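Local coordinates for flagellar protein FlgA (Thermotoga maritima, PDB 3FRN) that probably acts as a periplasmic chaperone in assembling the P ring of the flagellar basal body, at residues P39-L44 with V133-L138; E81-K86 with F122-R127; E176-V181 with D202-P207; T229-L234 with P262-L267. All coordinates share one frame; numbering follows the deposited sequence.

Interaction 1: P39-L44 with V133-L138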
loop_
_atom_site.group_PDB
_atom_site.type_symbol
_atom_site.label_atom_id
_atom_site.label_comp_id
_atom_site.label_asym_id
_atom_site.label_seq_id
_atom_site.Cartn_x
_atom_site.Cartn_y
_atom_site.Cartn_z
ATOM N N PRO A 39 -15.739 18.208 10.740
ATOM C CA PRO A 39 -14.648 19.106 10.451
ATOM C C PRO A 39 -13.314 18.368 10.305
ATOM O O PRO A 39 -13.034 17.433 11.059
ATOM C CB PRO A 39 -14.615 20.026 11.683
ATOM C CG PRO A 39 -15.231 19.188 12.773
ATOM C CD PRO A 39 -16.296 18.424 12.085
ATOM N N GLY A 40 -12.514 18.801 9.336
ATOM C CA GLY A 40 -11.140 18.324 9.181
ATOM C C GLY A 40 -10.965 16.983 8.494
ATOM O O GLY A 40 -9.842 16.492 8.390
ATOM N N LEU A 41 -12.066 16.385 8.033
ATOM C CA LEU A 41 -12.038 15.087 7.357
ATOM C C LEU A 41 -12.229 15.221 5.846
ATOM O O LEU A 41 -12.875 16.160 5.371
ATOM C CB LEU A 41 -13.114 14.154 7.916
ATOM C CG LEU A 41 -13.056 13.753 9.390
ATOM C CD1 LEU A 41 -14.237 12.871 9.763
ATOM C CD2 LEU A 41 -11.766 13.039 9.717
ATOM N N GLU A 42 -11.678 14.258 5.105
ATOM C CA GLU A 42 -11.758 14.247 3.648
ATOM C C GLU A 42 -12.805 13.252 3.199
ATOM O O GLU A 42 -12.862 12.145 3.714
ATOM C CB GLU A 42 -10.420 13.836 3.057
ATOM C CG GLU A 42 -10.164 14.381 1.666
ATOM C CD GLU A 42 -9.481 15.737 1.668
ATOM O OE1 GLU A 42 -9.198 16.268 2.765
ATOM O OE2 GLU A 42 -9.216 16.268 0.566
ATOM N N TYR A 43 -13.618 13.638 2.225
ATOM C CA TYR A 43 -14.704 12.791 1.751
ATOM C C TYR A 43 -14.499 12.427 0.292
ATOM O O TYR A 43 -13.949 13.200 -0.482
ATOM C CB TYR A 43 -16.061 13.501 1.919
ATOM C CG TYR A 43 -16.512 13.600 3.357
ATOM C CD1 TYR A 43 -15.847 14.425 4.263
ATOM C CD2 TYR A 43 -17.591 12.878 3.804
ATOM C CE1 TYR A 43 -16.236 14.495 5.581
ATOM C CE2 TYR A 43 -18.000 12.943 5.133
ATOM C CZ TYR A 43 -17.305 13.755 6.010
ATOM O OH TYR A 43 -17.698 13.840 7.313
ATOM N N LEU A 44 -14.967 11.249 -0.091
ATOM C CA LEU A 44 -14.911 10.852 -1.482
ATOM C C LEU A 44 -16.291 10.372 -1.861
ATOM O O LEU A 44 -16.723 9.332 -1.382
ATOM C CB LEU A 44 -13.904 9.724 -1.645
ATOM C CG LEU A 44 -13.052 9.620 -2.901
ATOM C CD1 LEU A 44 -12.078 10.784 -3.021
ATOM C CD2 LEU A 44 -12.308 8.307 -2.852
ATOM N N VAL A 133 -22.343 9.186 14.879
ATOM C CA VAL A 133 -21.959 9.116 13.460
ATOM C C VAL A 133 -21.066 7.896 13.162
ATOM O O VAL A 133 -20.061 7.684 13.834
ATOM C CB VAL A 133 -21.237 10.406 12.988
ATOM C CG1 VAL A 133 -21.006 10.391 11.482
ATOM C CG2 VAL A 133 -22.022 11.639 13.376
ATOM N N THR A 134 -21.450 7.090 12.170
ATOM C CA THR A 134 -20.553 6.070 11.597
ATOM C C THR A 134 -19.974 6.562 10.244
ATOM O O THR A 134 -20.718 6.952 9.333
ATOM C CB THR A 134 -21.251 4.702 11.453
ATOM O OG1 THR A 134 -22.088 4.475 12.595
ATOM C CG2 THR A 134 -20.229 3.534 11.339
ATOM N N LEU A 135 -18.648 6.589 10.139
ATOM C CA LEU A 135 -17.991 6.920 8.877
ATOM C C LEU A 135 -17.344 5.656 8.360
ATOM O O LEU A 135 -16.542 5.039 9.070
ATOM C CB LEU A 135 -16.876 7.944 9.065
ATOM C CG LEU A 135 -16.994 9.132 10.011
ATOM C CD1 LEU A 135 -15.594 9.629 10.300
ATOM C CD2 LEU A 135 -17.815 10.226 9.380
ATOM N N ASN A 136 -17.693 5.270 7.134
ATOM C CA ASN A 136 -16.985 4.192 6.457
ATOM C C ASN A 136 -15.838 4.837 5.700
ATOM O O ASN A 136 -16.043 5.718 4.854
ATOM C CB ASN A 136 -17.915 3.376 5.552
ATOM C CG ASN A 136 -18.876 2.496 6.342
ATOM O OD1 ASN A 136 -19.431 1.534 5.813
ATOM N ND2 ASN A 136 -19.071 2.819 7.614
ATOM N N MET A 137 -14.622 4.447 6.068
ATOM C CA MET A 137 -13.434 5.120 5.568
ATOM C C MET A 137 -12.547 4.177 4.741
ATOM O O MET A 137 -12.184 3.089 5.189
ATOM C CB MET A 137 -12.674 5.804 6.726
ATOM C CG MET A 137 -13.486 6.966 7.405
ATOM S SD MET A 137 -12.576 8.075 8.512
ATOM C CE MET A 137 -11.724 9.125 7.361
ATOM N N LEU A 138 -12.246 4.596 3.514
ATOM C CA LEU A 138 -11.345 3.868 2.632
ATOM C C LEU A 138 -9.917 4.335 2.885
ATOM O O LEU A 138 -9.624 5.534 2.863
ATOM C CB LEU A 138 -11.734 4.076 1.165
ATOM C CG LEU A 138 -10.960 3.392 0.029
ATOM C CD1 LEU A 138 -11.229 1.896 -0.073
ATOM C CD2 LEU A 138 -11.327 4.067 -1.271
#
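The phenol ring of Tyr-43 meets Leu-135 at its hydroxyl end. CD2 of Leu-135 lies 4.2 Å from Tyr-43 OH, displaced well out of the ring plane, and the two side chains cross at about a right angle. CD1 of Leu-41 lies on that same side of the ring plane, beyond the hydroxyl end, so both leucines approach from one side; Val-96 also touches the tyrosine. The contact joins two parts of the fold: 133-138 belongs to the long strand of the HotDog-like domain's antiparallel sheet, and 39-44 leads into strand 42-45 of the N-terminal domain-like region. All three touching residues are buried, as suits leucine and an aromatic ring. Although the CB of Tyr-43 points away from 133-138, its CG lies beside the backbone N (chi1 -72°), and the long ring brings the hydroxyl round to Leu-135. That buried hydroxyl is not left without polar company, for it hydrogen-bonds to the backbone at Ile-36 O and Leu-38 N; tyrosine thus offers a greasy ring and a satisfied polar end together. Glu-42, between the two touching residues, leads its carboxylate off to a salt bridge with Arg-66. Backbone bonds of Glu-42 and Leu-44 to Val-96 tie this strand to strand 93-101 of the HotDog-like region, while Leu-41 also touches Lys-76 on helix 74-87. The tightest join is between the leucines, which reach for each other tip to tip. Leu-41 is extended (chi2 178°), and its CD1 stops 3.6 Å from CD1 of Leu-135.

Interaction 2: E81-K86 with F122-R127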
loop_
_atom_site.group_PDB
_atom_site.type_symbol
_atom_site.label_atom_id
_atom_site.label_comp_id
_atom_site.label_asym_id
_atom_site.label_seq_id
_atom_site.Cartn_x
_atom_site.Cartn_y
_atom_site.Cartn_z
ATOM N N GLU A 81 -5.467 8.443 14.608
ATOM C CA GLU A 81 -4.758 7.686 15.634
ATOM C C GLU A 81 -5.440 6.345 15.898
ATOM O O GLU A 81 -4.774 5.316 16.028
ATOM C CB GLU A 81 -4.624 8.497 16.933
ATOM C CG GLU A 81 -3.500 9.533 16.913
ATOM C CD GLU A 81 -3.423 10.359 18.196
ATOM O OE1 GLU A 81 -4.481 10.641 18.809
ATOM O OE2 GLU A 81 -2.298 10.734 18.591
ATOM N N GLU A 82 -6.769 6.367 15.957
ATOM C CA GLU A 82 -7.573 5.175 16.208
ATOM C C GLU A 82 -7.550 4.171 15.053
ATOM O O GLU A 82 -7.407 2.964 15.290
ATOM C CB GLU A 82 -9.013 5.567 16.572
ATOM C CG GLU A 82 -9.930 4.412 16.982
ATOM C CD GLU A 82 -9.380 3.568 18.109
ATOM O OE1 GLU A 82 -8.831 4.149 19.073
ATOM O OE2 GLU A 82 -9.509 2.322 18.027
ATOM N N ILE A 83 -7.695 4.656 13.816
ATOM C CA ILE A 83 -7.576 3.786 12.639
ATOM C C ILE A 83 -6.210 3.095 12.665
ATOM O O ILE A 83 -6.123 1.867 12.548
ATOM C CB ILE A 83 -7.773 4.557 11.290
ATOM C CG1 ILE A 83 -9.200 5.076 11.151
ATOM C CG2 ILE A 83 -7.493 3.649 10.111
ATOM C CD1 ILE A 83 -9.378 6.201 10.070
ATOM N N GLY A 84 -5.157 3.892 12.858
ATOM C CA GLY A 84 -3.781 3.392 12.973
ATOM C C GLY A 84 -3.623 2.189 13.885
ATOM O O GLY A 84 -2.896 1.246 13.558
ATOM N N LYS A 85 -4.329 2.211 15.014
ATOM C CA LYS A 85 -4.286 1.113 15.983
ATOM C C LYS A 85 -5.033 -0.134 15.509
ATOM O O LYS A 85 -4.525 -1.241 15.638
ATOM C CB LYS A 85 -4.813 1.560 17.353
ATOM C CG LYS A 85 -3.954 2.616 18.035
ATOM C CD LYS A 85 -4.617 3.152 19.295
ATOM C CE LYS A 85 -4.075 4.533 19.671
ATOM N NZ LYS A 85 -4.701 5.649 18.884
ATOM N N LYS A 86 -6.230 0.041 14.957
ATOM C CA LYS A 86 -7.023 -1.102 14.507
ATOM C C LYS A 86 -6.587 -1.641 13.150
ATOM O O LYS A 86 -6.704 -2.837 12.895
ATOM C CB LYS A 86 -8.517 -0.769 14.484
ATOM C CG LYS A 86 -9.142 -0.612 15.864
ATOM C CD LYS A 86 -9.123 -1.921 16.645
ATOM C CE LYS A 86 -9.498 -1.694 18.100
ATOM N NZ LYS A 86 -9.376 -2.949 18.896
ATOM N N PHE A 122 -12.850 0.614 6.798
ATOM C CA PHE A 122 -13.110 0.566 8.227
ATOM C C PHE A 122 -14.320 1.408 8.595
ATOM O O PHE A 122 -14.543 2.468 8.002
ATOM C CB PHE A 122 -11.868 1.019 9.010
ATOM C CG PHE A 122 -10.736 0.030 8.962
ATOM C CD1 PHE A 122 -10.586 -0.924 9.965
ATOM C CD2 PHE A 122 -9.826 0.040 7.909
ATOM C CE1 PHE A 122 -9.546 -1.855 9.920
ATOM C CE2 PHE A 122 -8.785 -0.891 7.853
ATOM C CZ PHE A 122 -8.648 -1.835 8.859
ATOM N N SER A 123 -15.116 0.911 9.548
ATOM C CA SER A 123 -16.232 1.675 10.097
ATOM C C SER A 123 -15.791 2.410 11.346
ATOM O O SER A 123 -15.518 1.789 12.370
ATOM C CB SER A 123 -17.423 0.773 10.425
ATOM O OG SER A 123 -18.331 0.699 9.337
ATOM N N VAL A 124 -15.733 3.733 11.261
ATOM C CA VAL A 124 -15.363 4.553 12.396
ATOM C C VAL A 124 -16.610 5.107 13.072
ATOM O O VAL A 124 -17.278 6.026 12.557
ATOM C CB VAL A 124 -14.456 5.736 11.972
ATOM C CG1 VAL A 124 -14.058 6.538 13.186
ATOM C CG2 VAL A 124 -13.217 5.231 11.231
ATOM N N PHE A 125 -16.905 4.566 14.241
ATOM C CA PHE A 125 -18.087 4.948 14.984
ATOM C C PHE A 125 -17.767 6.038 15.998
ATOM O O PHE A 125 -16.860 5.883 16.827
ATOM C CB PHE A 125 -18.679 3.732 15.697
ATOM C CG PHE A 125 -19.788 4.077 16.637
ATOM C CD1 PHE A 125 -21.002 4.551 16.149
ATOM C CD2 PHE A 125 -19.620 3.939 18.014
ATOM C CE1 PHE A 125 -22.034 4.877 17.010
ATOM C CE2 PHE A 125 -20.647 4.262 18.883
ATOM C CZ PHE A 125 -21.857 4.730 18.380
ATOM N N LEU A 126 -18.531 7.127 15.945
ATOM C CA LEU A 126 -18.327 8.252 16.854
ATOM C C LEU A 126 -19.551 8.480 17.718
ATOM O O LEU A 126 -20.649 8.681 17.200
ATOM C CB LEU A 126 -18.014 9.533 16.060
ATOM C CG LEU A 126 -16.955 9.456 14.966
ATOM C CD1 LEU A 126 -16.856 10.817 14.217
ATOM C CD2 LEU A 126 -15.618 9.073 15.563
ATOM N N ARG A 127 -19.367 8.437 19.029
ATOM C CA ARG A 127 -20.395 8.823 19.962
ATOM C C ARG A 127 -20.244 10.253 20.370
ATOM O O ARG A 127 -19.201 10.692 20.806
ATOM C CB ARG A 127 -20.378 7.957 21.213
ATOM C CG ARG A 127 -21.751 7.529 21.718
ATOM C CD ARG A 127 -22.639 8.679 22.206
ATOM N NE ARG A 127 -23.617 8.258 23.213
ATOM C CZ ARG A 127 -24.866 8.702 23.328
ATOM N NH1 ARG A 127 -25.343 9.609 22.513
ATOM N NH2 ARG A 127 -25.649 8.230 24.283
#
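Ile-83 is the first residue along 81-86 to touch the strand, meeting Val-124. Its CG1, beside the backbone N (chi1 -66°), lies 4.0 Å from Val-124 CG2, and its CD1 approaches the same methyl at 4.1 Å. The two branched side chains cross at about a right angle, so one valine methyl rests against the outer part of the isoleucine. Beta-branched valine suits the strand, and isoleucine brings a longer apolar arm from the helix to fill the buried seam. Further along, NZ of Lys-85 makes a weak hydrogen bond to Glu-81 O, one turn back. Lys-86 ends the walk. Its CB points toward the strand but the amine leads away, as befits an exposed lysine, and it is the backbone O that lies 4.2 Å from CE1 of Phe-122, oblique to the ring. Phe-122 itself is buried, with Ala-87 and Leu-139 also against it. Helix 74-87 is thus packed against the antiparallel sheet, consistent with the HotDog fold, in which a sheet wraps a central helix; Val-79 touches Val-124 one turn before Ile-83, and strand 121-127 runs between strands 111-118 and 132-148.

Interaction 3: E176-V181 with D202-P207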
loop_
_atom_site.group_PDB
_atom_site.type_symbol
_atom_site.label_atom_id
_atom_site.label_comp_id
_atom_site.label_asym_id
_atom_site.label_seq_id
_atom_site.Cartn_x
_atom_site.Cartn_y
_atom_site.Cartn_z
ATOM N N GLU A 176 5.180 -7.209 -0.287
ATOM C CA GLU A 176 5.856 -5.978 0.102
ATOM C C GLU A 176 6.626 -5.394 -1.092
ATOM O O GLU A 176 7.548 -6.017 -1.606
ATOM C CB GLU A 176 6.799 -6.273 1.275
ATOM C CG GLU A 176 7.542 -5.076 1.852
ATOM C CD GLU A 176 8.640 -5.488 2.834
ATOM O OE1 GLU A 176 9.433 -6.404 2.506
ATOM O OE2 GLU A 176 8.712 -4.894 3.937
ATOM N N PRO A 177 6.251 -4.186 -1.537
ATOM C CA PRO A 177 6.926 -3.574 -2.680
ATOM C C PRO A 177 8.271 -2.930 -2.324
ATOM O O PRO A 177 8.664 -2.902 -1.150
ATOM C CB PRO A 177 5.934 -2.503 -3.130
ATOM C CG PRO A 177 5.207 -2.116 -1.874
ATOM C CD PRO A 177 5.176 -3.334 -0.992
ATOM N N PHE A 178 8.965 -2.420 -3.338
ATOM C CA PHE A 178 10.217 -1.678 -3.146
ATOM C C PHE A 178 10.015 -0.208 -3.485
ATOM O O PHE A 178 9.275 0.123 -4.402
ATOM C CB PHE A 178 11.335 -2.258 -4.019
ATOM C CG PHE A 178 11.679 -3.683 -3.700
ATOM C CD1 PHE A 178 12.535 -3.984 -2.657
ATOM C CD2 PHE A 178 11.140 -4.723 -4.447
ATOM C CE1 PHE A 178 12.849 -5.300 -2.361
ATOM C CE2 PHE A 178 11.441 -6.039 -4.154
ATOM C CZ PHE A 178 12.297 -6.327 -3.119
ATOM N N PHE A 179 10.686 0.671 -2.755
ATOM C CA PHE A 179 10.440 2.107 -2.890
ATOM C C PHE A 179 11.631 2.826 -3.506
ATOM O O PHE A 179 11.659 4.054 -3.594
ATOM C CB PHE A 179 10.057 2.704 -1.527
ATOM C CG PHE A 179 8.948 1.953 -0.837
ATOM C CD1 PHE A 179 7.626 2.133 -1.221
ATOM C CD2 PHE A 179 9.229 1.045 0.171
ATOM C CE1 PHE A 179 6.604 1.432 -0.599
ATOM C CE2 PHE A 179 8.209 0.338 0.794
ATOM C CZ PHE A 179 6.896 0.533 0.407
ATOM N N ASP A 180 12.605 2.036 -3.951
ATOM C CA ASP A 180 13.858 2.553 -4.471
ATOM C C ASP A 180 14.490 1.510 -5.379
ATOM O O ASP A 180 14.477 0.316 -5.074
ATOM C CB ASP A 180 14.810 2.883 -3.319
ATOM C CG ASP A 180 15.796 3.982 -3.667
ATOM O OD1 ASP A 180 15.528 4.758 -4.611
ATOM O OD2 ASP A 180 16.837 4.078 -2.983
ATOM N N VAL A 181 15.033 1.966 -6.502
ATOM C CA VAL A 181 15.773 1.105 -7.416
ATOM C C VAL A 181 16.955 0.470 -6.671
ATOM O O VAL A 181 17.245 -0.720 -6.832
ATOM C CB VAL A 181 16.230 1.907 -8.670
ATOM C CG1 VAL A 181 17.295 1.168 -9.459
ATOM C CG2 VAL A 181 15.035 2.212 -9.560
ATOM N N ASP A 202 8.887 -10.998 -2.298
ATOM C CA ASP A 202 8.712 -12.443 -2.449
ATOM C C ASP A 202 9.067 -12.968 -3.839
ATOM O O ASP A 202 9.013 -14.171 -4.084
ATOM C CB ASP A 202 7.275 -12.838 -2.097
ATOM C CG ASP A 202 6.241 -11.967 -2.792
ATOM O OD1 ASP A 202 5.997 -10.830 -2.327
ATOM O OD2 ASP A 202 5.664 -12.427 -3.798
ATOM N N MET A 203 9.435 -12.072 -4.752
ATOM C CA MET A 203 9.717 -12.468 -6.133
ATOM C C MET A 203 11.199 -12.511 -6.443
ATOM O O MET A 203 11.619 -12.994 -7.503
ATOM C CB MET A 203 9.024 -11.513 -7.095
ATOM C CG MET A 203 7.543 -11.402 -6.839
ATOM S SD MET A 203 6.635 -10.807 -8.252
ATOM C CE MET A 203 7.204 -9.157 -8.350
ATOM N N VAL A 204 11.990 -11.997 -5.511
ATOM C CA VAL A 204 13.414 -11.848 -5.715
ATOM C C VAL A 204 14.158 -12.482 -4.553
ATOM O O VAL A 204 13.581 -12.743 -3.500
ATOM C CB VAL A 204 13.817 -10.350 -5.859
ATOM C CG1 VAL A 204 13.139 -9.712 -7.060
ATOM C CG2 VAL A 204 13.508 -9.566 -4.593
ATOM N N LYS A 205 15.440 -12.753 -4.756
ATOM C CA LYS A 205 16.283 -13.199 -3.663
ATOM C C LYS A 205 17.616 -12.508 -3.763
ATOM O O LYS A 205 17.991 -12.025 -4.830
ATOM C CB LYS A 205 16.448 -14.722 -3.658
ATOM C CG LYS A 205 17.146 -15.313 -4.859
ATOM C CD LYS A 205 17.309 -16.805 -4.680
ATOM C CE LYS A 205 17.800 -17.454 -5.954
ATOM N NZ LYS A 205 17.353 -18.874 -6.038
ATOM N N ASP A 206 18.320 -12.455 -2.641
ATOM C CA ASP A 206 19.634 -11.845 -2.582
ATOM C C ASP A 206 20.659 -12.655 -3.377
ATOM O O ASP A 206 20.490 -13.865 -3.555
ATOM C CB ASP A 206 20.059 -11.698 -1.121
ATOM C CG ASP A 206 19.304 -10.590 -0.403
ATOM O OD1 ASP A 206 19.901 -9.513 -0.185
ATOM O OD2 ASP A 206 18.115 -10.787 -0.063
ATOM N N PRO A 207 21.710 -11.988 -3.894
ATOM C CA PRO A 207 22.827 -12.711 -4.511
ATOM C C PRO A 207 23.559 -13.594 -3.494
ATOM O O PRO A 207 23.647 -13.226 -2.318
ATOM C CB PRO A 207 23.744 -11.586 -5.005
ATOM C CG PRO A 207 23.376 -10.395 -4.178
ATOM C CD PRO A 207 21.904 -10.528 -3.950
#
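Phe-178 reaches across to Val-204 and makes the apolar join of this contact, within the SAF domain. Its CB already points toward 202-207. CG sits beside the backbone N (chi1 -62°), which carries the ring outward until only its far part meets the valine: CE2 comes to 4.1 Å from Val-204 CG2, and CZ, at the tip, to 3.8 Å from that methyl. The methyl approaches the ring obliquely, and the two side chains come from opposite directions. A large flat phenylalanine suits this place because it can span from a loop to a short strand, while the small valine ends just where the ring arrives; both are buried. Helix 181-184 supplies further cover to the ring through Glu-183 and Val-184, and strand 132-148 does so through Val-146, which also shares a backbone hydrogen bond with Phe-178. Segment 202-207 is tied down in turn, for Met-203 and Lys-205 bond by their backbones to Arg-190 and Ile-188, forming the small antiparallel pair of strands 204-205 and 188-189. The loop is fastened at its other end by a backbone bond from Glu-176 to Ala-201. Within Val-204 the two methyls are unequal partners: CG2 lies between the backbone N and the carbonyl carbon and does the touching, whereas CG1 comes no closer to the ring than 5.0 Å, at Phe-178 CE2.

Interaction 4: T229-L234 with P262-L267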
loop_
_atom_site.group_PDB
_atom_site.type_symbol
_atom_site.label_atom_id
_atom_site.label_comp_id
_atom_site.label_asym_id
_atom_site.label_seq_id
_atom_site.Cartn_x
_atom_site.Cartn_y
_atom_site.Cartn_z
ATOM N N THR A 229 44.433 -23.183 2.259
ATOM C CA THR A 229 44.464 -23.286 0.792
ATOM C C THR A 229 43.288 -22.606 0.073
ATOM O O THR A 229 42.376 -22.092 0.713
ATOM C CB THR A 229 44.533 -24.770 0.349
ATOM O OG1 THR A 229 44.834 -24.844 -1.050
ATOM C CG2 THR A 229 43.210 -25.494 0.629
ATOM N N PHE A 230 43.325 -22.611 -1.260
ATOM C CA PHE A 230 42.216 -22.133 -2.095
ATOM C C PHE A 230 41.403 -23.315 -2.636
ATOM O O PHE A 230 41.967 -24.353 -2.979
ATOM C CB PHE A 230 42.736 -21.287 -3.264
ATOM C CG PHE A 230 43.418 -20.012 -2.843
ATOM C CD1 PHE A 230 44.790 -19.986 -2.599
ATOM C CD2 PHE A 230 42.690 -18.834 -2.699
ATOM C CE1 PHE A 230 45.420 -18.810 -2.210
ATOM C CE2 PHE A 230 43.314 -17.653 -2.310
ATOM C CZ PHE A 230 44.681 -17.641 -2.066
ATOM N N VAL A 231 40.082 -23.160 -2.706
ATOM C CA VAL A 231 39.211 -24.221 -3.230
ATOM C C VAL A 231 38.257 -23.716 -4.309
ATOM O O VAL A 231 38.078 -22.507 -4.470
ATOM C CB VAL A 231 38.379 -24.907 -2.119
ATOM C CG1 VAL A 231 39.274 -25.684 -1.162
ATOM C CG2 VAL A 231 37.520 -23.887 -1.375
ATOM N N GLU A 232 37.648 -24.653 -5.040
ATOM C CA GLU A 232 36.624 -24.313 -6.023
ATOM C C GLU A 232 35.260 -24.853 -5.615
ATOM O O GLU A 232 35.083 -26.062 -5.448
ATOM C CB GLU A 232 36.985 -24.816 -7.418
ATOM C CG GLU A 232 36.248 -24.064 -8.518
ATOM C CD GLU A 232 36.181 -24.816 -9.836
ATOM O OE1 GLU A 232 35.703 -24.198 -10.829
ATOM O OE2 GLU A 232 36.600 -26.015 -9.886
ATOM N N VAL A 233 34.302 -23.937 -5.495
ATOM C CA VAL A 233 32.956 -24.222 -4.992
ATOM C C VAL A 233 32.085 -25.001 -5.992
ATOM O O VAL A 233 32.043 -24.671 -7.181
ATOM C CB VAL A 233 32.243 -22.912 -4.584
ATOM C CG1 VAL A 233 31.261 -23.184 -3.498
ATOM C CG2 VAL A 233 33.240 -21.876 -4.079
ATOM N N LEU A 234 31.396 -26.032 -5.498
ATOM C CA LEU A 234 30.570 -26.922 -6.341
ATOM C C LEU A 234 29.126 -26.426 -6.470
ATOM O O LEU A 234 28.392 -26.861 -7.358
ATOM C CB LEU A 234 30.594 -28.356 -5.780
ATOM C CG LEU A 234 30.030 -29.631 -6.445
ATOM C CD1 LEU A 234 28.521 -29.833 -6.197
ATOM C CD2 LEU A 234 30.379 -29.733 -7.935
ATOM N N PRO A 262 34.598 -13.879 1.807
ATOM C CA PRO A 262 34.073 -15.207 2.140
ATOM C C PRO A 262 35.143 -16.288 2.010
ATOM O O PRO A 262 35.645 -16.529 0.913
ATOM C CB PRO A 262 32.982 -15.420 1.090
ATOM C CG PRO A 262 33.423 -14.606 -0.073
ATOM C CD PRO A 262 34.104 -13.398 0.506
ATOM N N VAL A 263 35.482 -16.927 3.125
ATOM C CA VAL A 263 36.248 -18.167 3.093
ATOM C C VAL A 263 35.349 -19.377 3.326
ATOM O O VAL A 263 34.282 -19.263 3.930
ATOM C CB VAL A 263 37.371 -18.165 4.146
ATOM C CG1 VAL A 263 38.239 -16.925 3.992
ATOM C CG2 VAL A 263 36.784 -18.242 5.548
ATOM N N LEU A 264 35.787 -20.535 2.842
ATOM C CA LEU A 264 35.215 -21.806 3.266
ATOM C C LEU A 264 35.961 -22.300 4.484
ATOM O O LEU A 264 37.172 -22.132 4.598
ATOM C CB LEU A 264 35.303 -22.870 2.172
ATOM C CG LEU A 264 34.171 -23.059 1.161
ATOM C CD1 LEU A 264 34.085 -24.527 0.785
ATOM C CD2 LEU A 264 32.821 -22.573 1.691
ATOM N N ARG A 265 35.228 -22.897 5.407
ATOM C CA ARG A 265 35.843 -23.637 6.487
ATOM C C ARG A 265 35.527 -25.096 6.270
ATOM O O ARG A 265 34.371 -25.502 6.339
ATOM C CB ARG A 265 35.312 -23.179 7.835
ATOM C CG ARG A 265 35.872 -23.962 9.006
ATOM C CD ARG A 265 36.393 -23.005 10.054
ATOM N NE ARG A 265 37.298 -22.023 9.458
ATOM C CZ ARG A 265 37.656 -20.881 10.032
ATOM N NH1 ARG A 265 37.189 -20.558 11.233
ATOM N NH2 ARG A 265 38.479 -20.059 9.400
ATOM N N ILE A 266 36.559 -25.880 5.991
ATOM C CA ILE A 266 36.383 -27.307 5.763
ATOM C C ILE A 266 36.194 -28.077 7.078
ATOM O O ILE A 266 37.052 -28.047 7.968
ATOM C CB ILE A 266 37.501 -27.877 4.882
ATOM C CG1 ILE A 266 37.369 -27.280 3.475
ATOM C CG2 ILE A 266 37.427 -29.402 4.835
ATOM C CD1 ILE A 266 38.630 -27.298 2.656
ATOM N N LEU A 267 35.039 -28.737 7.180
ATOM C CA LEU A 267 34.614 -29.453 8.380
ATOM C C LEU A 267 35.422 -30.734 8.578
ATOM O O LEU A 267 35.513 -31.563 7.665
ATOM C CB LEU A 267 33.118 -29.782 8.293
ATOM C CG LEU A 267 32.139 -28.727 7.756
ATOM C CD1 LEU A 267 30.762 -29.349 7.570
ATOM C CD2 LEU A 267 32.053 -27.483 8.646
#
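Val-231, the residue that meets both Leu-264 and Ile-266, is held in line by a backbone hydrogen bond with Val-216 on strand 215-219. Thr-229 is likewise bonded to Ala-218, while its OG1 gives a weak hydrogen bond to Phe-230 O at 3.5 Å. Between the two segments themselves the contact is wholly apolar. The CB of Val-231 points toward 262-267, and its two methyls divide the partners between them. CG2 lies 4.1 Å from CD1 of Leu-264, whose side chain crosses that of the valine at about a right angle. CG1, beside the backbone N (chi1 -67°), lies 4.2 Å from Ile-266 CD1, and here the side chains extend toward each other tip to tip. Leucine and isoleucine are long enough to bridge from one strand to the next but one, where a forked valine can receive both; all three are buried. The spacing of two residues between Leu-264 and Ile-266 puts both on one side of their strand, with Arg-265 between them turned the other way, toward Arg-257 and a long, weak ion pair with Glu-259. Ala-245 and Val-258 also touch Leu-264, and Val-254 touches Ile-266, so other strands add to the same apolar interior. Strands 229-233 and 263-266 each neighbour 215-219 rather than each other. Their meeting is what a curled sheet with pairing first and last strands brings about, here in the C-terminal part of the P-ring chaperone family region.

In the fold
From the N terminus, 39-44 waits until 133-138 to close interaction 1, a wide loop that ties the N-terminal domain-like region to the HotDog-like one. Nested inside it, interaction 2 brings helix 74-87 onto strand 121-127, and the two contacts touch because strands 121-127 and 132-148 are neighbours in one sheet, probably bonded through Leu-135 O and Val-124 N. Interaction 3 opens only afterwards, closing a short loop in the SAF domain; its centre is about 34 Å from that of interaction 1. Interaction 4 follows in series, gathering the C-terminal sheet, with nearest atoms about 10 Å from interaction 3. None cross; interaction 1 joins two regions, while the others each stay within one.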